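Local structure of NADH-rubredoxin oxidoreductase (Clostridium acetobutylicum, 3KLJ) at residues A[247-252]-A[267-272]; A[274-279]-A[300-305]. The protein catalyses the NADH-dependent reduction of rubredoxin through one bound FAD, passing electrons into the chains with which this anaerobe scavenges dioxygen. All coordinates share one frame; numbering follows the deposited sequence. Where two conformers were deposited one is given.

Contact 1: A[247-252]-A[267-272]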
loop_
_atom_site.group_PDB
_atom_site.type_symbol
_atom_site.label_atom_id
_atom_site.label_comp_id
_atom_site.label_asym_id
_atom_site.label_seq_id
_atom_site.Cartn_x
_atom_site.Cartn_y
_atom_site.Cartn_z
ATOM N N ILE A 247 -4.643 11.741 -7.178
ATOM C CA ILE A 247 -4.348 13.062 -7.736
ATOM C C ILE A 247 -3.403 12.861 -8.923
ATOM O O ILE A 247 -2.359 12.225 -8.791
ATOM C CB ILE A 247 -3.717 14.036 -6.684
ATOM C CG1 ILE A 247 -4.698 14.309 -5.535
ATOM C CG2 ILE A 247 -3.280 15.360 -7.340
ATOM C CD1 ILE A 247 -4.090 15.041 -4.347
ATOM N N LEU A 248 -3.783 13.405 -10.077
ATOM C CA LEU A 248 -3.022 13.214 -11.308
ATOM C C LEU A 248 -1.736 14.037 -11.272
ATOM O O LEU A 248 -1.781 15.242 -10.989
ATOM C CB LEU A 248 -3.889 13.583 -12.525
ATOM C CG LEU A 248 -4.778 12.529 -13.229
ATOM C CD1 LEU A 248 -5.244 11.325 -12.360
ATOM C CD2 LEU A 248 -5.963 13.165 -13.945
ATOM N N VAL A 249 -0.592 13.394 -11.541
ATOM C CA VAL A 249 0.706 14.103 -11.566
ATOM C C VAL A 249 1.523 13.766 -12.800
ATOM O O VAL A 249 1.366 12.683 -13.366
ATOM C CB VAL A 249 1.575 13.808 -10.314
ATOM C CG1 VAL A 249 0.921 14.379 -9.069
ATOM C CG2 VAL A 249 1.842 12.305 -10.182
ATOM N N ASN A 250 2.367 14.705 -13.236
ATOM C CA ASN A 250 3.359 14.411 -14.278
ATOM C C ASN A 250 4.642 13.832 -13.652
ATOM O O ASN A 250 4.653 13.486 -12.463
ATOM C CB ASN A 250 3.590 15.596 -15.252
ATOM C CG ASN A 250 4.337 16.799 -14.621
ATOM O OD1 ASN A 250 4.500 17.840 -15.267
ATOM N ND2 ASN A 250 4.753 16.670 -13.383
ATOM N N ASP A 251 5.700 13.692 -14.450
ATOM C CA ASP A 251 6.947 13.071 -13.986
ATOM C C ASP A 251 7.694 13.963 -12.981
ATOM O O ASP A 251 8.537 13.475 -12.213
ATOM C CB ASP A 251 7.848 12.748 -15.180
ATOM C CG ASP A 251 8.031 13.940 -16.098
ATOM O OD1 ASP A 251 7.034 14.382 -16.695
ATOM O OD2 ASP A 251 9.162 14.439 -16.212
ATOM N N HIS A 252 7.367 15.258 -12.979
ATOM C CA HIS A 252 7.892 16.195 -11.972
ATOM C C HIS A 252 7.100 16.193 -10.662
ATOM O O HIS A 252 7.372 16.987 -9.768
ATOM C CB HIS A 252 7.914 17.611 -12.553
ATOM C CG HIS A 252 8.684 17.716 -13.825
ATOM N ND1 HIS A 252 10.038 17.463 -13.897
ATOM C CD2 HIS A 252 8.294 18.046 -15.078
ATOM C CE1 HIS A 252 10.447 17.632 -15.143
ATOM N NE2 HIS A 252 9.407 17.984 -15.877
ATOM N N ALA A 267 -1.230 9.884 -5.136
ATOM C CA ALA A 267 -0.913 10.367 -6.471
ATOM C C ALA A 267 -1.007 9.287 -7.542
ATOM O O ALA A 267 -0.638 8.135 -7.317
ATOM C CB ALA A 267 0.480 10.996 -6.479
ATOM N N GLU A 268 -1.501 9.685 -8.711
ATOM C CA GLU A 268 -1.697 8.784 -9.828
ATOM C C GLU A 268 -0.860 9.272 -11.019
ATOM O O GLU A 268 -1.057 10.393 -11.516
ATOM C CB GLU A 268 -3.191 8.723 -10.168
ATOM C CG GLU A 268 -3.556 7.906 -11.406
ATOM C CD GLU A 268 -5.072 7.727 -11.571
ATOM O OE1 GLU A 268 -5.517 7.372 -12.692
ATOM O OE2 GLU A 268 -5.819 7.921 -10.580
ATOM N N PHE A 269 0.052 8.415 -11.469
ATOM C CA PHE A 269 1.079 8.769 -12.461
ATOM C C PHE A 269 0.934 7.836 -13.650
ATOM O O PHE A 269 1.139 6.618 -13.525
ATOM C CB PHE A 269 2.476 8.599 -11.844
ATOM C CG PHE A 269 3.611 8.850 -12.808
ATOM C CD1 PHE A 269 3.790 10.105 -13.399
ATOM C CD2 PHE A 269 4.514 7.830 -13.118
ATOM C CE1 PHE A 269 4.844 10.334 -14.287
ATOM C CE2 PHE A 269 5.573 8.048 -13.985
ATOM C CZ PHE A 269 5.745 9.310 -14.569
ATOM N N TYR A 270 0.572 8.399 -14.799
ATOM C CA TYR A 270 0.228 7.595 -15.968
ATOM C C TYR A 270 -0.776 6.490 -15.626
ATOM O O TYR A 270 -0.663 5.363 -16.110
ATOM C CB TYR A 270 1.478 7.008 -16.620
ATOM C CG TYR A 270 2.211 8.001 -17.489
ATOM C CD1 TYR A 270 3.411 8.559 -17.071
ATOM C CD2 TYR A 270 1.695 8.385 -18.736
ATOM C CE1 TYR A 270 4.110 9.464 -17.880
ATOM C CE2 TYR A 270 2.383 9.299 -19.545
ATOM C CZ TYR A 270 3.585 9.831 -19.107
ATOM O OH TYR A 270 4.267 10.729 -19.878
ATOM N N GLY A 271 -1.767 6.831 -14.799
ATOM C CA GLY A 271 -2.861 5.912 -14.494
ATOM C C GLY A 271 -2.493 4.860 -13.453
ATOM O O GLY A 271 -3.289 3.961 -13.160
ATOM N N LYS A 272 -1.291 4.963 -12.903
ATOM C CA LYS A 272 -0.826 3.997 -11.901
ATOM C C LYS A 272 -0.849 4.574 -10.498
ATOM O O LYS A 272 -0.371 5.677 -10.257
ATOM C CB LYS A 272 0.558 3.434 -12.262
ATOM C CG LYS A 272 0.539 2.588 -13.558
ATOM C CD LYS A 272 1.465 1.382 -13.490
ATOM C CE LYS A 272 1.340 0.528 -14.750
ATOM N NZ LYS A 272 2.402 -0.526 -14.828
#

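Contact 2: A[274-279]-A[300-305]. With FAD (flavin-adenine dinucleotide), chain B.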
loop_
_atom_site.group_PDB
_atom_site.type_symbol
_atom_site.label_atom_id
_atom_site.label_comp_id
_atom_site.label_asym_id
_atom_site.label_seq_id
_atom_site.Cartn_x
_atom_site.Cartn_y
_atom_site.Cartn_z
ATOM N N PRO A 274 -0.009 2.468 -7.305
ATOM C CA PRO A 274 0.213 1.120 -6.793
ATOM C C PRO A 274 0.168 1.001 -5.265
ATOM O O PRO A 274 -0.099 -0.081 -4.764
ATOM C CB PRO A 274 1.600 0.745 -7.368
ATOM C CG PRO A 274 1.804 1.713 -8.547
ATOM C CD PRO A 274 1.200 2.981 -7.975
ATOM N N GLY A 275 0.391 2.104 -4.551
ATOM C CA GLY A 275 0.245 2.134 -3.095
ATOM C C GLY A 275 1.375 1.413 -2.382
ATOM O O GLY A 275 1.132 0.678 -1.435
ATOM N N LEU A 276 2.606 1.626 -2.853
ATOM C CA LEU A 276 3.777 0.937 -2.336
ATOM C C LEU A 276 4.748 1.952 -1.749
ATOM O O LEU A 276 4.814 3.086 -2.224
ATOM C CB LEU A 276 4.455 0.123 -3.447
ATOM C CG LEU A 276 3.626 -1.007 -4.068
ATOM C CD1 LEU A 276 4.295 -1.600 -5.321
ATOM C CD2 LEU A 276 3.374 -2.087 -3.034
ATOM N N ILE A 277 5.507 1.531 -0.733
ATOM C CA ILE A 277 6.383 2.458 -0.007
ATOM C C ILE A 277 7.592 2.962 -0.806
ATOM O O ILE A 277 7.952 4.134 -0.674
ATOM C CB ILE A 277 6.762 1.969 1.436
ATOM C CG1 ILE A 277 7.310 3.149 2.259
ATOM C CG2 ILE A 277 7.722 0.791 1.396
ATOM C CD1 ILE A 277 7.097 3.056 3.728
ATOM N N ASN A 278 8.203 2.128 -1.652
ATOM C CA ASN A 278 9.324 2.619 -2.451
ATOM C C ASN A 278 8.890 3.739 -3.413
ATOM O O ASN A 278 9.655 4.664 -3.676
ATOM C CB ASN A 278 10.096 1.488 -3.155
ATOM C CG ASN A 278 9.237 0.686 -4.115
ATOM O OD1 ASN A 278 8.019 0.854 -4.179
ATOM N ND2 ASN A 278 9.878 -0.205 -4.869
ATOM N N ILE A 279 7.652 3.666 -3.897
ATOM C CA ILE A 279 7.050 4.724 -4.725
ATOM C C ILE A 279 6.833 6.009 -3.916
ATOM O O ILE A 279 7.086 7.103 -4.410
ATOM C CB ILE A 279 5.722 4.244 -5.372
ATOM C CG1 ILE A 279 6.025 3.086 -6.328
ATOM C CG2 ILE A 279 4.999 5.389 -6.100
ATOM C CD1 ILE A 279 4.812 2.419 -6.950
ATOM N N GLU A 300 8.781 5.372 -13.526
ATOM C CA GLU A 300 8.143 4.207 -12.937
ATOM C C GLU A 300 9.190 3.150 -12.590
ATOM O O GLU A 300 9.983 2.761 -13.436
ATOM C CB GLU A 300 7.116 3.646 -13.915
ATOM C CG GLU A 300 6.208 2.595 -13.320
ATOM C CD GLU A 300 5.301 1.959 -14.353
ATOM O OE1 GLU A 300 5.206 2.484 -15.486
ATOM O OE2 GLU A 300 4.681 0.926 -14.024
ATOM N N ILE A 301 9.188 2.698 -11.340
ATOM C CA ILE A 301 10.233 1.806 -10.846
ATOM C C ILE A 301 9.819 0.337 -10.897
ATOM O O ILE A 301 10.646 -0.551 -11.134
ATOM C CB ILE A 301 10.555 2.095 -9.338
ATOM C CG1 ILE A 301 10.665 3.595 -9.041
ATOM C CG2 ILE A 301 11.811 1.314 -8.872
ATOM C CD1 ILE A 301 10.425 3.937 -7.567
ATOM N N ILE A 302 8.519 0.109 -10.747
ATOM C CA ILE A 302 8.035 -0.830 -9.725
ATOM C C ILE A 302 8.021 -2.344 -9.927
ATOM O O ILE A 302 7.186 -2.869 -10.676
ATOM C CB ILE A 302 6.661 -0.377 -9.177
ATOM C CG1 ILE A 302 6.537 1.140 -9.311
ATOM C CG2 ILE A 302 6.494 -0.840 -7.731
ATOM C CD1 ILE A 302 7.574 1.917 -8.476
ATOM N N PRO A 303 8.945 -3.041 -9.225
ATOM C CA PRO A 303 8.751 -4.429 -8.826
ATOM C C PRO A 303 8.211 -4.460 -7.389
ATOM O O PRO A 303 8.264 -3.448 -6.677
ATOM C CB PRO A 303 10.170 -5.008 -8.883
ATOM C CG PRO A 303 11.114 -3.809 -8.846
ATOM C CD PRO A 303 10.289 -2.558 -8.852
ATOM N N SER A 304 7.762 -5.629 -6.955
ATOM C CA SER A 304 7.366 -5.844 -5.560
ATOM C C SER A 304 7.324 -7.336 -5.253
ATOM O O SER A 304 6.415 -8.043 -5.708
ATOM C CB SER A 304 6.026 -5.160 -5.223
ATOM O OG SER A 304 4.929 -5.790 -5.863
ATOM N N PRO A 305 8.338 -7.835 -4.520
ATOM C CA PRO A 305 8.229 -9.216 -4.074
ATOM C C PRO A 305 7.311 -9.280 -2.866
ATOM O O PRO A 305 7.636 -8.765 -1.796
ATOM C CB PRO A 305 9.670 -9.599 -3.699
ATOM C CG PRO A 305 10.537 -8.481 -4.216
ATOM C CD PRO A 305 9.666 -7.267 -4.232
HETATM P PA FAD B . 0.722 7.577 4.287
HETATM O O1A FAD B . -0.719 7.151 4.394
HETATM O O2A FAD B . 1.678 6.556 4.854
HETATM O O5B FAD B . 0.919 8.980 5.021
HETATM C C5B FAD B . 0.037 10.061 4.775
HETATM C C4B FAD B . -0.146 10.867 6.061
HETATM O O4B FAD B . -0.932 12.026 5.792
HETATM C C3B FAD B . -0.900 10.062 7.116
HETATM O O3B FAD B . -0.178 10.103 8.336
HETATM C C2B FAD B . -2.247 10.746 7.249
HETATM O O2B FAD B . -2.723 10.752 8.576
HETATM C C1B FAD B . -1.940 12.161 6.780
HETATM N N9A FAD B . -3.114 12.878 6.249
HETATM C C8A FAD B . -4.162 12.356 5.540
HETATM N N7A FAD B . -5.023 13.358 5.243
HETATM C C5A FAD B . -4.539 14.513 5.743
HETATM C C6A FAD B . -5.024 15.821 5.729
HETATM N N6A FAD B . -6.290 16.062 5.384
HETATM N N1A FAD B . -4.286 16.814 6.351
HETATM C C2A FAD B . -3.089 16.518 6.977
HETATM N N3A FAD B . -2.623 15.218 6.996
HETATM C C4A FAD B . -3.336 14.227 6.382
HETATM N N1 FAD B . 3.771 -0.987 1.043
HETATM C C2 FAD B . 4.735 -1.768 0.443
HETATM O O2 FAD B . 5.322 -1.347 -0.540
HETATM N N3 FAD B . 5.066 -3.005 0.956
HETATM C C4 FAD B . 4.418 -3.480 2.071
HETATM O O4 FAD B . 4.726 -4.597 2.495
HETATM C C4X FAD B . 3.423 -2.704 2.686
HETATM N N5 FAD B . 2.761 -3.156 3.817
HETATM C C5X FAD B . 1.787 -2.383 4.419
HETATM C C6 FAD B . 1.117 -2.849 5.559
HETATM C C7 FAD B . 0.138 -2.045 6.166
HETATM C C7M FAD B . -0.583 -2.539 7.385
HETATM C C8 FAD B . -0.175 -0.796 5.630
HETATM C C8M FAD B . -1.227 0.084 6.257
HETATM C C9 FAD B . 0.489 -0.344 4.496
HETATM C C9A FAD B . 1.474 -1.130 3.890
HETATM N N10 FAD B . 2.141 -0.667 2.758
HETATM C C10 FAD B . 3.111 -1.450 2.161
HETATM C "C1'" FAD B . 1.793 0.662 2.173
HETATM C "C2'" FAD B . 2.751 1.756 2.592
HETATM O "O2'" FAD B . 2.628 1.947 3.987
HETATM C "C3'" FAD B . 2.350 3.012 1.844
HETATM O "O3'" FAD B . 2.586 2.834 0.460
HETATM C "C4'" FAD B . 3.104 4.249 2.302
HETATM O "O4'" FAD B . 2.931 4.449 3.699
HETATM C "C5'" FAD B . 2.535 5.456 1.568
HETATM O "O5'" FAD B . 3.106 6.603 2.143
HETATM P P FAD B . 2.387 8.010 1.974
HETATM O O1P FAD B . 3.244 9.076 2.638
HETATM O O2P FAD B . 2.061 8.288 0.528
HETATM O O3P FAD B . 0.964 7.857 2.721
#

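Contact 1: A[247-252]-A[267-272]
L248 and E268 lie paired in a short two-stranded parallel sheet, 247-249 beside 267-269, within the FAD-binding domain. The strand axes approach to 4.5 Å, but their directions differ by 41°, so the pair diverges toward its C-terminal ends. Two backbone bonds, both made by E268, define the register: E268 N donates to I247 O at 2.7 Å, and E268 O accepts from V249 N at 3.0 Å. On one face L248 and E268 run side by side in the same direction; CG of E268 is anti to its backbone N (chi1 175°) and the chain is extended beyond it, and the L248 methyl CD1 lies alongside this chain from CB to the carboxylate, nearest E268 CD at 3.7 Å. The polar end is held by the backbone N of G246. On the other face V249 CG2 meets A267 CB at 4.2 Å and F269 CB, the V249 and F269 side chains crossing at about a right angle. Past the last firm pairing the F269 ring lies against the backbone of 249-251: V249 O is in the ring plane, 3.5 Å from F269 CD1, and D251 CA approaches CE1 obliquely. A type I' turn spans F269 to K272. Beyond the pair, I247 and V249 pack on A262 of strand 260-262, A267 and F269 rest on Q283 of helix 277-291, and Y298 meets the F269 ring edge-to-face.

Contact 2: A[274-279]-A[300-305]
L276, at the N-cap position of helix 277-291, and I279 in its first turn pack against I302 of the connector 300-305, which leads from that helix to strand 306-309. The close part centres on I302. Its CG2 and L276 CD1 are modelled 3.3 Å apart as the two chains pass antiparallel, L276 reaching toward the connector and I302 back toward the helix start. I279 crosses I302 at about a right angle, but the modelled separation of their branches is too short to be trusted. With I302 also away from a staggered chi1 (-27°), its exact placement, and so the tightness against L276, is uncertain; the general apposition is secure. The L276 methyls divide the work: chi2 of 170° sends CD1 to the connector, where it also meets S304 CB at 4.0 Å, while CD2 lies 3.2 Å from O2 of the FAD.

Outside this patch the contact is loose. I301, an exposed residue, brings CD1 only to within 4.0 Å of the backbone N278 O. The N278 side chain is modelled in two conformers, so its approach to P303 O is not firm. No hydrogen bond joins the two segments.

A nearly straight polar bond here goes to the cofactor instead: I277 N donates to FAD O2 at 2.9 Å, with an N-H...O angle of 162°. An amide from the first turn of a helix at the flavin pyrimidine carbonyl is a familiar feature of glutathione-reductase-fold flavoproteins, and the helix N-terminus could help stabilise negative charge at N1-C2=O2 on reduction. The connector's own share is thus mainly apolar, covering L276 beside the I277 amide, one of several groups that hold the FAD.

Contact 1 closes before contact 2 opens, and the two follow in series, with centres 14 Å apart. Strand 267-269 of contact 1 leads through a turn and a short loop to helix 277-291, which begins in contact 2. A salt bridge joins the contacts directly, K272 NZ to E300 OE2 at 2.8 Å, and the F269 ring packs near the E300 backbone. The small parallel sheet and the flavin-binding helix start therefore belong to one continuous part of the FAD-binding domain, while 300-305 carries the chain onward within the C-terminal domain, whose first strand is 306-309.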